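Local coordinates for protein bacteriohemerythrin (Methylococcus capsulatus, PDB 4XPX) that binds oxygen reversibly at a site holding two iron atoms and may store it or deliver it to oxygen-requiring enzymes, at residues Q20-I24 with Y53-H57; F16-H21 with S60-E64; L31-A36 with V101-R107. All blocks are in the same frame, centred on the assembly; numbering follows the deposited sequence.

From the N terminus, helix 15-34 supplies the first segment of all three contacts. Contacts 1 and 2 both close on the next helix, 40-67, with which helix 15-34 forms an antiparallel hairpin, so the earlier segment, 16-21, meets the later one, 60-64, and contact 2 spans the wider loop, though the two overlap at Gln20 and His21. Both touch the same iron. Contact 3 leaves from the far end of helix 15-34 and reaches the start of helix 103-121, crossing the other two in chain order. Its centre lies about 17 Å from that of contact 1 and about 24 Å from that of contact 2, across the chain's centre from the latter.

Contact 1: Q20-I24 with Y53-H57; sequences QHKTI and YVVMH. With FE2 (Fe (II) ion), chain C.
With CG of His57 anti to the backbone N (chi1 167°) and CG of His21 beside its own N (chi1 -67°), the two imidazoles converge on one ferrous ion. Each NE2 binds the iron at 2.1 Å. The rings meet obliquely, their planes 72° apart, and the NE2 atoms are neighbours because they share the metal, not a proton. On the far side of the His57 ring, ND1 donates to OE1 of Gln20 at 2.7 Å in an almost straight bond. The oxygen lies in the ring plane, while the N-H approaches tilted from the plane of the amide. Together with the iron bond, this second-shell bond fixes the rotation of the ring; it would probably also make NE2 a somewhat stronger donor to iron. NE2 of Gln20 passes 3.5 Å from SD of Met56. Nearer its backbone, CG of Gln20 lies 3.3 Å from OH of Tyr53. That tyrosine ring takes CG2 of Thr23 over one face, a CH-pi contact 3.6 Å from the centroid, and CG1 of Ile24 at its edge. CD1 of Ile24 reaches CD2 of His57 at 3.7 Å. Helices 15-34 and 40-67 pack antiparallel in the hemerythrin four-helix bundle, where Leu113 and Ile117 of helix 103-121 touch Ile24 and His21, respectively, and Glu61 and Asp121 complete the iron's protein ligands.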
ATOM      1  N   GLN A  20       4.102  -7.787  -5.246  1.00  8.05           N
ATOM      2  CA  GLN A  20       3.338  -7.309  -4.080  1.00  7.59           C
ATOM      3  C   GLN A  20       2.538  -6.075  -4.431  1.00  7.00           C
ATOM      4  O   GLN A  20       1.391  -5.922  -3.971  1.00  7.46           O
ATOM      5  CB  GLN A  20       4.298  -7.049  -2.867  1.00  7.71           C
ATOM      6  CG  GLN A  20       4.900  -8.342  -2.345  1.00  9.33           C
ATOM      7  CD  GLN A  20       5.842  -8.114  -1.188  1.00  7.91           C
ATOM      8  OE1 GLN A  20       6.420  -7.096  -0.997  1.00  9.18           O
ATOM      9  NE2 GLN A  20       5.885  -9.107  -0.297  1.00 12.19           N
ATOM     10  N   HIS A  21       3.105  -5.182  -5.251  1.00  6.83           N
ATOM     11  CA  HIS A  21       2.311  -4.007  -5.694  1.00  7.35           C
ATOM     12  C   HIS A  21       1.077  -4.425  -6.440  1.00  7.07           C
ATOM     13  O   HIS A  21      -0.018  -3.869  -6.268  1.00  7.26           O
ATOM     14  CB  HIS A  21       3.162  -3.076  -6.535  1.00  7.34           C
ATOM     15  CG  HIS A  21       4.253  -2.412  -5.756  1.00  7.08           C
ATOM     16  ND1 HIS A  21       5.408  -1.925  -6.337  1.00  7.47           N
ATOM     17  CD2 HIS A  21       4.363  -2.129  -4.411  1.00  7.25           C
ATOM     18  CE1 HIS A  21       6.140  -1.351  -5.368  1.00  7.33           C
ATOM     19  NE2 HIS A  21       5.560  -1.471  -4.180  1.00  7.10           N
ATOM     20  N   LYS A  22       1.222  -5.423  -7.349  1.00  6.97           N
ATOM     21  CA  LYS A  22       0.042  -5.879  -8.119  1.00  7.35           C
ATOM     22  C   LYS A  22      -1.003  -6.439  -7.181  1.00  7.86           C
ATOM     23  O   LYS A  22      -2.242  -6.171  -7.387  1.00  7.59           O
ATOM     24  CB  LYS A  22       0.460  -6.891  -9.168  1.00  8.67           C
ATOM     25  CG  LYS A  22       1.280  -6.324 -10.285  1.00  9.79           C
ATOM     26  CD  LYS A  22       1.842  -7.422 -11.144  1.00 12.83           C
ATOM     27  CE  LYS A  22       2.887  -6.920 -11.983  1.00 13.38           C
ATOM     28  NZ  LYS A  22       3.371  -7.872 -13.009  1.00 13.66           N
ATOM     29  N   THR A  23      -0.609  -7.196  -6.128  1.00  7.37           N
ATOM     30  CA  THR A  23      -1.599  -7.656  -5.167  1.00  7.13           C
ATOM     31  C   THR A  23      -2.251  -6.506  -4.436  1.00  6.50           C
ATOM     32  O   THR A  23      -3.500  -6.503  -4.266  1.00  7.26           O
ATOM     33  CB  THR A  23      -0.925  -8.599  -4.148  1.00  7.29           C
ATOM     34  OG1 THR A  23      -0.488  -9.793  -4.804  1.00  8.29           O
ATOM     35  CG2 THR A  23      -1.852  -8.956  -2.998  1.00  8.04           C
ATOM     36  N   ILE A  24      -1.489  -5.507  -3.996  1.00  6.49           N
ATOM     37  CA  ILE A  24      -2.068  -4.344  -3.345  1.00  6.40           C
ATOM     38  C   ILE A  24      -3.124  -3.713  -4.245  1.00  6.41           C
ATOM     39  O   ILE A  24      -4.220  -3.356  -3.775  1.00  6.94           O
ATOM     40  CB  ILE A  24      -0.985  -3.371  -2.909  1.00  6.45           C
ATOM     41  CG1 ILE A  24      -0.145  -3.938  -1.775  1.00  7.39           C
ATOM     42  CG2 ILE A  24      -1.593  -2.047  -2.506  1.00  7.45           C
ATOM     43  CD1 ILE A  24       1.149  -3.223  -1.496  1.00  8.36           C
ATOM     44  N   TYR A  53      -1.767  -6.804   4.436  1.00  7.32           N
ATOM     45  CA  TYR A  53      -0.885  -7.079   3.313  1.00  7.60           C
ATOM     46  C   TYR A  53       0.059  -5.931   3.072  1.00  6.82           C
ATOM     47  O   TYR A  53       1.282  -6.154   2.797  1.00  7.62           O
ATOM     48  CB  TYR A  53      -1.718  -7.418   2.053  1.00  7.34           C
ATOM     49  CG  TYR A  53      -0.826  -7.946   0.996  1.00  7.23           C
ATOM     50  CD1 TYR A  53      -0.485  -9.258   0.976  1.00  8.84           C
ATOM     51  CD2 TYR A  53      -0.295  -7.129   0.013  1.00  8.12           C
ATOM     52  CE1 TYR A  53       0.400  -9.782   0.022  1.00  9.95           C
ATOM     53  CE2 TYR A  53       0.586  -7.614  -0.933  1.00  8.35           C
ATOM     54  CZ  TYR A  53       0.917  -8.899  -0.949  1.00  8.20           C
ATOM     55  OH  TYR A  53       1.780  -9.361  -1.902  1.00  9.92           O
ATOM     56  N   VAL A  54      -0.432  -4.688   3.105  1.00  7.14           N
ATOM     57  CA  VAL A  54       0.412  -3.520   2.926  1.00  7.02           C
ATOM     58  C   VAL A  54       1.540  -3.514   3.973  1.00  7.49           C
ATOM     59  O   VAL A  54       2.732  -3.262   3.641  1.00  7.84           O
ATOM     60  CB  VAL A  54      -0.394  -2.252   2.961  1.00  7.88           C
ATOM     61  CG1 VAL A  54       0.510  -1.003   3.011  1.00  8.96           C
ATOM     62  CG2 VAL A  54      -1.282  -2.172   1.705  1.00  8.67           C
ATOM     63  N   VAL A  55       1.223  -3.765   5.224  1.00  7.77           N
ATOM     64  CA  VAL A  55       2.265  -3.785   6.264  1.00  8.80           C
ATOM     65  C   VAL A  55       3.285  -4.850   5.958  1.00  8.65           C
ATOM     66  O   VAL A  55       4.511  -4.594   6.148  1.00  9.55           O
ATOM     67  CB  VAL A  55       1.605  -3.920   7.623  1.00 10.24           C
ATOM     68  CG1 VAL A  55       2.629  -4.322   8.720  1.00 15.16           C
ATOM     69  CG2 VAL A  55       0.819  -2.746   8.019  1.00 12.35           C
ATOM     70  N   MET A  56       2.869  -6.000   5.507  1.00  8.50           N
ATOM     71  CA  MET A  56       3.798  -7.044   5.157  1.00 10.03           C
ATOM     72  C   MET A  56       4.673  -6.645   3.986  1.00  7.50           C
ATOM     73  O   MET A  56       5.921  -6.891   3.992  1.00  8.99           O
ATOM     74  CB  MET A  56       3.016  -8.319   4.850  1.00 10.12           C
ATOM     75  CG  MET A  56       3.873  -9.509   4.563  1.00 15.35           C
ATOM     76  SD  MET A  56       4.477  -9.508   2.870  1.00 14.79           S
ATOM     77  CE  MET A  56       2.998  -9.552   1.896  1.00 18.23           C
ATOM     78  N   HIS A  57       4.105  -5.980   2.979  1.00  7.32           N
ATOM     79  CA  HIS A  57       4.855  -5.480   1.854  1.00  7.25           C
ATOM     80  C   HIS A  57       5.939  -4.497   2.339  1.00  7.00           C
ATOM     81  O   HIS A  57       7.118  -4.544   1.880  1.00  7.44           O
ATOM     82  CB  HIS A  57       3.904  -4.805   0.881  1.00  7.24           C
ATOM     83  CG  HIS A  57       4.626  -3.991  -0.167  1.00  7.42           C
ATOM     84  ND1 HIS A  57       5.555  -4.522  -1.032  1.00  7.50           N
ATOM     85  CD2 HIS A  57       4.603  -2.660  -0.433  1.00  7.11           C
ATOM     86  CE1 HIS A  57       6.051  -3.526  -1.786  1.00  7.65           C
ATOM     87  NE2 HIS A  57       5.497  -2.383  -1.438  1.00  7.85           N
TER
HETATM   88 FE   FE2 C 202       6.093  -0.543  -2.380  1.00  7.98          FE
HETATM   89  O   HOH W   1       5.955   0.597  -0.762  1.00 10.45           O
HETATM   90  O   HOH W   2       3.789   0.455  -2.232  1.00  4.72           O

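Contact 2: F16-H21 with S60-E64; sequences FADDQH and SEETE. With FE2 (Fe (II) ion), chain C; FE2 (Fe (II) ion), chain B.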
ATOM      1  N   PHE A  16       9.917  -9.141  -6.595  1.00 11.39           N
ATOM      2  CA  PHE A  16       9.017  -9.358  -5.477  1.00 11.27           C
ATOM      3  C   PHE A  16       8.183  -8.121  -5.260  1.00  9.49           C
ATOM      4  O   PHE A  16       6.994  -8.251  -4.847  1.00 10.71           O
ATOM      5  CB  PHE A  16       9.705  -9.805  -4.206  1.00 12.56           C
ATOM      6  CG  PHE A  16      10.353  -8.665  -3.391  1.00 11.28           C
ATOM      7  CD1 PHE A  16      11.707  -8.332  -3.576  1.00 12.73           C
ATOM      8  CD2 PHE A  16       9.616  -7.862  -2.435  1.00 12.83           C
ATOM      9  CE1 PHE A  16      12.269  -7.273  -2.880  1.00 13.34           C
ATOM     10  CE2 PHE A  16      10.206  -6.841  -1.766  1.00 12.87           C
ATOM     11  CZ  PHE A  16      11.531  -6.579  -1.936  1.00 15.29           C
ATOM     12  N   ALA A  17       8.758  -6.955  -5.425  1.00  9.00           N
ATOM     13  CA  ALA A  17       8.074  -5.738  -5.160  1.00  8.95           C
ATOM     14  C   ALA A  17       7.008  -5.486  -6.155  1.00  8.23           C
ATOM     15  O   ALA A  17       5.864  -5.090  -5.821  1.00  8.71           O
ATOM     16  CB  ALA A  17       9.045  -4.575  -5.137  1.00 10.43           C
ATOM     17  N   ASP A  18       7.278  -5.698  -7.428  1.00  8.56           N
ATOM     18  CA  ASP A  18       6.253  -5.570  -8.439  1.00  9.18           C
ATOM     19  C   ASP A  18       5.077  -6.500  -8.166  1.00  8.02           C
ATOM     20  O   ASP A  18       3.909  -6.106  -8.318  1.00  8.43           O
ATOM     21  CB  ASP A  18       6.795  -5.863  -9.819  1.00  9.56           C
ATOM     22  CG  ASP A  18       7.794  -4.792 -10.323  1.00  9.56           C
ATOM     23  OD1 ASP A  18       7.854  -3.677  -9.873  1.00 10.28           O
ATOM     24  OD2 ASP A  18       8.504  -5.208 -11.318  1.00 15.10           O
ATOM     25  N   ASP A  19       5.361  -7.745  -7.764  1.00  8.47           N
ATOM     26  CA  ASP A  19       4.290  -8.686  -7.480  1.00  8.26           C
ATOM     27  C   ASP A  19       3.449  -8.258  -6.303  1.00  7.81           C
ATOM     28  O   ASP A  19       2.185  -8.332  -6.346  1.00  7.85           O
ATOM     29  CB  ASP A  19       4.883 -10.061  -7.197  1.00  9.21           C
ATOM     30  CG  ASP A  19       5.399 -10.737  -8.441  1.00 13.08           C
ATOM     31  OD1 ASP A  19       5.066 -10.330  -9.569  1.00 16.75           O
ATOM     32  OD2 ASP A  19       6.247 -11.665  -8.235  1.00 16.07           O
ATOM     33  N   GLN A  20       4.102  -7.787  -5.246  1.00  8.05           N
ATOM     34  CA  GLN A  20       3.338  -7.309  -4.080  1.00  7.59           C
ATOM     35  C   GLN A  20       2.538  -6.075  -4.431  1.00  7.00           C
ATOM     36  O   GLN A  20       1.391  -5.922  -3.971  1.00  7.46           O
ATOM     37  CB  GLN A  20       4.298  -7.049  -2.867  1.00  7.71           C
ATOM     38  CG  GLN A  20       4.900  -8.342  -2.345  1.00  9.33           C
ATOM     39  CD  GLN A  20       5.842  -8.114  -1.188  1.00  7.91           C
ATOM     40  OE1 GLN A  20       6.420  -7.096  -0.997  1.00  9.18           O
ATOM     41  NE2 GLN A  20       5.885  -9.107  -0.297  1.00 12.19           N
ATOM     42  N   HIS A  21       3.105  -5.182  -5.251  1.00  6.83           N
ATOM     43  CA  HIS A  21       2.311  -4.007  -5.694  1.00  7.35           C
ATOM     44  C   HIS A  21       1.077  -4.425  -6.440  1.00  7.07           C
ATOM     45  O   HIS A  21      -0.018  -3.869  -6.268  1.00  7.26           O
ATOM     46  CB  HIS A  21       3.162  -3.076  -6.535  1.00  7.34           C
ATOM     47  CG  HIS A  21       4.253  -2.412  -5.756  1.00  7.08           C
ATOM     48  ND1 HIS A  21       5.408  -1.925  -6.337  1.00  7.47           N
ATOM     49  CD2 HIS A  21       4.363  -2.129  -4.411  1.00  7.25           C
ATOM     50  CE1 HIS A  21       6.140  -1.351  -5.368  1.00  7.33           C
ATOM     51  NE2 HIS A  21       5.560  -1.471  -4.180  1.00  7.10           N
ATOM     52  N   SER A  60       8.730  -6.271   3.835  1.00  9.65           N
ATOM     53  CA  SER A  60       9.534  -6.938   2.834  1.00  9.50           C
ATOM     54  C   SER A  60      10.509  -5.996   2.174  1.00  8.25           C
ATOM     55  O   SER A  60      11.733  -6.312   2.031  1.00  9.39           O
ATOM     56  CB  SER A  60       8.639  -7.539   1.765  1.00  9.99           C
ATOM     57  OG  SER A  60       7.695  -8.501   2.238  1.00 11.97           O
ATOM     58  N   GLU A  61      10.035  -4.827   1.755  1.00  8.07           N
ATOM     59  CA  GLU A  61      10.915  -3.834   1.162  1.00  7.85           C
ATOM     60  C   GLU A  61      11.967  -3.401   2.208  1.00  7.98           C
ATOM     61  O   GLU A  61      13.177  -3.242   1.839  1.00  9.10           O
ATOM     62  CB  GLU A  61      10.159  -2.562   0.754  1.00  8.37           C
ATOM     63  CG  GLU A  61       9.300  -2.727  -0.493  1.00  8.04           C
ATOM     64  CD  GLU A  61       8.715  -1.393  -0.941  1.00  7.07           C
ATOM     65  OE1 GLU A  61       8.852  -0.421  -0.223  1.00  7.97           O
ATOM     66  OE2 GLU A  61       8.124  -1.396  -2.078  1.00  7.32           O
ATOM     67  N   GLU A  62      11.575  -3.161   3.420  1.00  8.64           N
ATOM     68  CA  GLU A  62      12.520  -2.635   4.432  1.00  9.16           C
ATOM     69  C   GLU A  62      13.585  -3.637   4.722  1.00  9.06           C
ATOM     70  O   GLU A  62      14.778  -3.241   4.883  1.00  9.66           O
ATOM     71  CB  GLU A  62      11.759  -2.261   5.699  1.00  9.43           C
ATOM     72  CG  GLU A  62      10.919  -1.022   5.501  1.00  9.24           C
ATOM     73  CD  GLU A  62       9.836  -0.826   6.541  1.00  9.95           C
ATOM     74  OE1 GLU A  62       9.981  -1.374   7.703  1.00 13.87           O
ATOM     75  OE2 GLU A  62       8.845  -0.077   6.308  1.00  9.88           O
ATOM     76  N   THR A  63      13.269  -4.904   4.843  1.00  9.53           N
ATOM     77  CA  THR A  63      14.280  -5.913   5.123  1.00 10.51           C
ATOM     78  C   THR A  63      15.273  -5.937   4.017  1.00  9.63           C
ATOM     79  O   THR A  63      16.542  -5.992   4.293  1.00 10.93           O
ATOM     80  CB  THR A  63      13.629  -7.299   5.307  1.00 12.31           C
ATOM     81  OG1 THR A  63      12.718  -7.278   6.417  1.00 15.37           O
ATOM     82  CG2 THR A  63      14.662  -8.373   5.516  1.00 15.15           C
ATOM     83  N   GLU A  64      14.862  -5.904   2.780  1.00  9.71           N
ATOM     84  CA  GLU A  64      15.787  -5.935   1.673  1.00 10.26           C
ATOM     85  C   GLU A  64      16.611  -4.677   1.594  1.00  9.44           C
ATOM     86  O   GLU A  64      17.854  -4.756   1.383  1.00 10.79           O
ATOM     87  CB  GLU A  64      15.017  -6.190   0.394  1.00 11.26           C
ATOM     88  CG  GLU A  64      14.411  -7.550   0.211  1.00 13.88           C
ATOM     89  CD  GLU A  64      15.327  -8.702   0.462  1.00 20.34           C
ATOM     90  OE1 GLU A  64      16.319  -8.674  -0.244  1.00 24.29           O
ATOM     91  OE2 GLU A  64      15.115  -9.566   1.380  1.00 27.88           O
TER
HETATM   92 FE   FE2 C 202       6.093  -0.543  -2.380  1.00  7.98          FE
HETATM   93 FE   FE2 B 201       7.984   1.555  -0.387  1.00  7.01          FE
HETATM   94  O   HOH W   1       5.955   0.597  -0.762  1.00 10.45           O
HETATM   95  O   HOH W   2       3.789   0.455  -2.232  1.00  4.72           O
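Glu61 and His21 meet at one iron, and the glutamate side chain carries the contact on to a second. From CB the chain of Glu61 leaves with CG beside the backbone N (chi1 -74°) and then runs extended, which delivers the carboxylate to the dinuclear centre. CG passes 4.4 Å from CE2 of Phe16. CD sits about equally far from both metals, and its two oxygens divide between them: OE2 binds the iron shared with His21 at 2.2 Å, and OE1 binds the other iron at the same distance. The carboxylate is therefore a bridge, and water 1 spans the same pair of metals. OE2 lies 3.3 Å from NE2 of His21, a closeness set by the common iron, with the ring and carboxylate planes nearly perpendicular at 82°. OE2 also has a hydrogen bond with OH of Tyr124.

Farther out, NE2 of Gln20, whose OE1 is engaged by His57, donates almost straight to OG of Ser60 at 3.2 Å, with the hydroxyl in the amide plane; OG also bonds to the carbonyl of Met56. The Phe16 ring closes the outer end, with CE2 3.9 Å from CB of Ser60 and CZ 3.7 Å from CG of Glu64. Helices 15-34 and 40-67 run antiparallel here, 11.4 Å apart between the axes of the short segments, while His76 and His80 of helix 73-95 and His116 and Asp121 of helix 103-121 complete the second iron's protein ligands. Asp121 also binds the first iron, as does His57 of helix 40-67.

Contact 3: L31-A36 with V101-R107; sequences LHDTAA and VNQDTTR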
ATOM      1  N   LEU A  31     -11.687  -3.418  -2.364  1.00  8.33           N
ATOM      2  CA  LEU A  31     -12.217  -2.549  -1.325  1.00  8.46           C
ATOM      3  C   LEU A  31     -12.969  -1.390  -1.928  1.00  8.12           C
ATOM      4  O   LEU A  31     -14.066  -1.002  -1.393  1.00  8.93           O
ATOM      5  CB  LEU A  31     -11.070  -2.010  -0.453  1.00  8.52           C
ATOM      6  CG  LEU A  31     -11.522  -1.142   0.749  1.00  8.91           C
ATOM      7  CD1 LEU A  31     -12.484  -1.812   1.680  1.00 10.53           C
ATOM      8  CD2 LEU A  31     -10.282  -0.656   1.507  1.00 10.16           C
ATOM      9  N   HIS A  32     -12.546  -0.889  -2.998  1.00  7.99           N
ATOM     10  CA  HIS A  32     -13.126   0.313  -3.636  1.00  8.12           C
ATOM     11  C   HIS A  32     -14.541   0.084  -4.063  1.00  8.39           C
ATOM     12  O   HIS A  32     -15.413   0.951  -3.872  1.00  9.41           O
ATOM     13  CB  HIS A  32     -12.279   0.739  -4.839  1.00 20.00           C
ATOM     14  CG  HIS A  32     -12.771   1.980  -5.515  1.00 20.00           C
ATOM     15  ND1 HIS A  32     -12.835   3.201  -4.877  1.00 20.00           N
ATOM     16  CD2 HIS A  32     -13.222   2.190  -6.774  1.00 20.00           C
ATOM     17  CE1 HIS A  32     -13.306   4.108  -5.714  1.00 20.00           C
ATOM     18  NE2 HIS A  32     -13.547   3.523  -6.873  1.00 20.00           N
ATOM     19  N   ASP A  33     -14.707  -1.188  -4.659  1.00  9.27           N
ATOM     20  CA  ASP A  33     -16.033  -1.639  -5.082  1.00 11.56           C
ATOM     21  C   ASP A  33     -16.927  -1.836  -3.907  1.00 10.43           C
ATOM     22  O   ASP A  33     -18.114  -1.373  -3.882  1.00 11.83           O
ATOM     23  CB  ASP A  33     -15.867  -2.880  -5.955  1.00 14.28           C
ATOM     24  CG  ASP A  33     -15.318  -2.588  -7.326  1.00 17.24           C
ATOM     25  OD1 ASP A  33     -15.254  -1.438  -7.812  1.00 22.28           O
ATOM     26  OD2 ASP A  33     -14.948  -3.621  -7.913  1.00 23.71           O
ATOM     27  N   THR A  34     -16.481  -2.478  -2.904  1.00 10.61           N
ATOM     28  CA  THR A  34     -17.290  -2.727  -1.713  1.00 11.29           C
ATOM     29  C   THR A  34     -17.620  -1.451  -0.989  1.00 10.01           C
ATOM     30  O   THR A  34     -18.734  -1.319  -0.320  1.00 10.91           O
ATOM     31  CB  THR A  34     -16.562  -3.774  -0.887  1.00 13.34           C
ATOM     32  OG1 THR A  34     -16.239  -4.937  -1.698  1.00 15.79           O
ATOM     33  CG2 THR A  34     -17.393  -4.172   0.304  1.00 15.49           C
ATOM     34  N   ALA A  35     -16.751  -0.456  -1.037  1.00  8.87           N
ATOM     35  CA  ALA A  35     -16.934   0.810  -0.360  1.00  9.83           C
ATOM     36  C   ALA A  35     -18.058   1.653  -0.979  1.00  9.47           C
ATOM     37  O   ALA A  35     -18.428   2.682  -0.350  1.00 10.86           O
ATOM     38  CB  ALA A  35     -15.636   1.584  -0.296  1.00 11.36           C
ATOM     39  N   ALA A  36     -18.555   1.315  -2.135  1.00  9.38           N
ATOM     40  CA  ALA A  36     -19.742   1.935  -2.730  1.00  9.32           C
ATOM     41  C   ALA A  36     -21.025   1.326  -2.244  1.00  9.74           C
ATOM     42  O   ALA A  36     -22.127   1.745  -2.688  1.00 10.67           O
ATOM     43  CB  ALA A  36     -19.649   1.915  -4.195  1.00 12.70           C
ATOM     44  N   VAL A 101     -15.672   3.852   6.050  1.00 11.46           N
ATOM     45  CA  VAL A 101     -14.792   3.689   4.913  1.00 10.11           C
ATOM     46  C   VAL A 101     -15.639   3.883   3.669  1.00  9.60           C
ATOM     47  O   VAL A 101     -16.701   3.255   3.540  1.00 13.02           O
ATOM     48  CB  VAL A 101     -14.113   2.329   5.004  1.00 13.09           C
ATOM     49  CG1 VAL A 101     -13.497   1.955   3.696  1.00 13.80           C
ATOM     50  CG2 VAL A 101     -13.060   2.428   6.185  1.00 15.68           C
ATOM     51  N   ASN A 102     -15.164   4.720   2.744  1.00  9.05           N
ATOM     52  CA  ASN A 102     -15.902   5.017   1.518  1.00  8.55           C
ATOM     53  C   ASN A 102     -14.892   5.166   0.399  1.00  7.49           C
ATOM     54  O   ASN A 102     -13.692   4.875   0.581  1.00  8.28           O
ATOM     55  CB  ASN A 102     -16.806   6.181   1.749  1.00  9.11           C
ATOM     56  CG  ASN A 102     -16.044   7.393   2.149  1.00  8.89           C
ATOM     57  OD1 ASN A 102     -14.914   7.643   1.694  1.00 10.22           O
ATOM     58  ND2 ASN A 102     -16.625   8.215   3.046  1.00 11.04           N
ATOM     59  N   GLN A 103     -15.345   5.551  -0.775  1.00  8.22           N
ATOM     60  CA  GLN A 103     -14.460   5.616  -1.917  1.00  8.00           C
ATOM     61  C   GLN A 103     -13.433   6.779  -1.784  1.00  8.73           C
ATOM     62  O   GLN A 103     -12.452   6.812  -2.566  1.00  8.63           O
ATOM     63  CB  GLN A 103     -15.172   5.675  -3.240  1.00  8.30           C
ATOM     64  CG  GLN A 103     -15.846   4.351  -3.545  1.00  8.55           C
ATOM     65  CD  GLN A 103     -16.350   4.216  -4.967  1.00  8.46           C
ATOM     66  OE1 GLN A 103     -16.625   5.238  -5.650  1.00  8.91           O
ATOM     67  NE2 GLN A 103     -16.473   2.994  -5.429  1.00  9.19           N
ATOM     68  N   ASP A 104     -13.639   7.739  -0.844  1.00  8.45           N
ATOM     69  CA  ASP A 104     -12.518   8.645  -0.590  1.00  8.74           C
ATOM     70  C   ASP A 104     -11.408   7.961   0.153  1.00  8.31           C
ATOM     71  O   ASP A 104     -10.222   8.332  -0.029  1.00  9.17           O
ATOM     72  CB  ASP A 104     -12.973   9.842   0.241  1.00  9.73           C
ATOM     73  CG  ASP A 104     -13.821  10.795  -0.507  1.00 11.28           C
ATOM     74  OD1 ASP A 104     -14.334  10.535  -1.566  1.00 13.13           O
ATOM     75  OD2 ASP A 104     -13.886  11.950   0.011  1.00 20.75           O
ATOM     76  N   THR A 105     -11.713   6.937   0.954  1.00  8.41           N
ATOM     77  CA  THR A 105     -10.673   6.217   1.631  1.00  8.83           C
ATOM     78  C   THR A 105      -9.790   5.495   0.625  1.00  8.24           C
ATOM     79  O   THR A 105      -8.538   5.541   0.673  1.00  8.53           O
ATOM     80  CB  THR A 105     -11.283   5.136   2.580  1.00  9.81           C
ATOM     81  OG1 THR A 105     -12.397   5.693   3.300  1.00 11.05           O
ATOM     82  CG2 THR A 105     -10.187   4.565   3.459  1.00 12.58           C
ATOM     83  N   THR A 106     -10.434   4.775  -0.324  1.00  8.65           N
ATOM     84  CA  THR A 106      -9.665   4.050  -1.352  1.00  8.23           C
ATOM     85  C   THR A 106      -8.997   4.979  -2.309  1.00  7.39           C
ATOM     86  O   THR A 106      -7.841   4.677  -2.713  1.00  7.87           O
ATOM     87  CB  THR A 106     -10.567   3.040  -2.029  1.00  8.04           C
ATOM     88  OG1 THR A 106     -11.789   3.648  -2.345  1.00  9.42           O
ATOM     89  CG2 THR A 106     -10.789   1.834  -1.142  1.00 11.75           C
ATOM     90  N   ARG A 107      -9.592   6.127  -2.668  1.00  7.35           N
ATOM     91  CA  ARG A 107      -8.826   7.082  -3.490  1.00  7.96           C
ATOM     92  C   ARG A 107      -7.645   7.643  -2.757  1.00  7.35           C
ATOM     93  O   ARG A 107      -6.605   7.922  -3.415  1.00  8.10           O
ATOM     94  CB  ARG A 107      -9.715   8.185  -4.025  1.00  8.22           C
ATOM     95  CG  ARG A 107     -10.565   7.806  -5.201  1.00  8.94           C
ATOM     96  CD  ARG A 107     -11.273   8.991  -5.807  1.00  9.70           C
ATOM     97  NE  ARG A 107     -12.333   9.456  -4.932  1.00 10.33           N
ATOM     98  CZ  ARG A 107     -13.641   9.006  -5.105  1.00  9.59           C
ATOM     99  NH1 ARG A 107     -13.972   8.260  -6.025  1.00 11.34           N
ATOM    100  NH2 ARG A 107     -14.540   9.403  -4.225  1.00 10.99           N
TER
HETATM  101  O   HOH W   3     -18.252   5.312  -1.160  1.00  9.15           O
HETATM  102  O   HOH W   4     -19.535   3.396   2.207  1.00 22.06           O
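One face of the His32 ring carries the Gln103 amide, stacked with its plane only 10° from that of the imidazole and CD of Gln103 3.1 Å from CE1 of His32. At the ring's edge, in plane, OG1 of Thr106 shares a nearly straight hydrogen bond with ND1, 2.8 Å long, and NH1 of Arg107 stands farther along the edge. NE2 of Gln103, lying over the centre of the ring, also donates to the backbone O of His32 at 2.8 Å, from above the carbonyl plane. Shortening Gln103 to an alanine removes the amide, and the His32 carbonyl would probably lose this donor and the ring the group stacked on its face. CG2 of Thr106 turns to CG of Leu31 at 3.6 Å, and CB of Ala35 packs on the backbone of Asn102. Water 3 links O of Ala35 to N of Gln103. Asn102 and Thr105 form a capping box at the start of helix 103-121. The contact lies away from the iron site and joins that start to the C-terminal part of helix 15-34 and the residues that follow, while Val101 also touches Ile43 of helix 40-67 and Leu90 and Phe94 of helix 73-95.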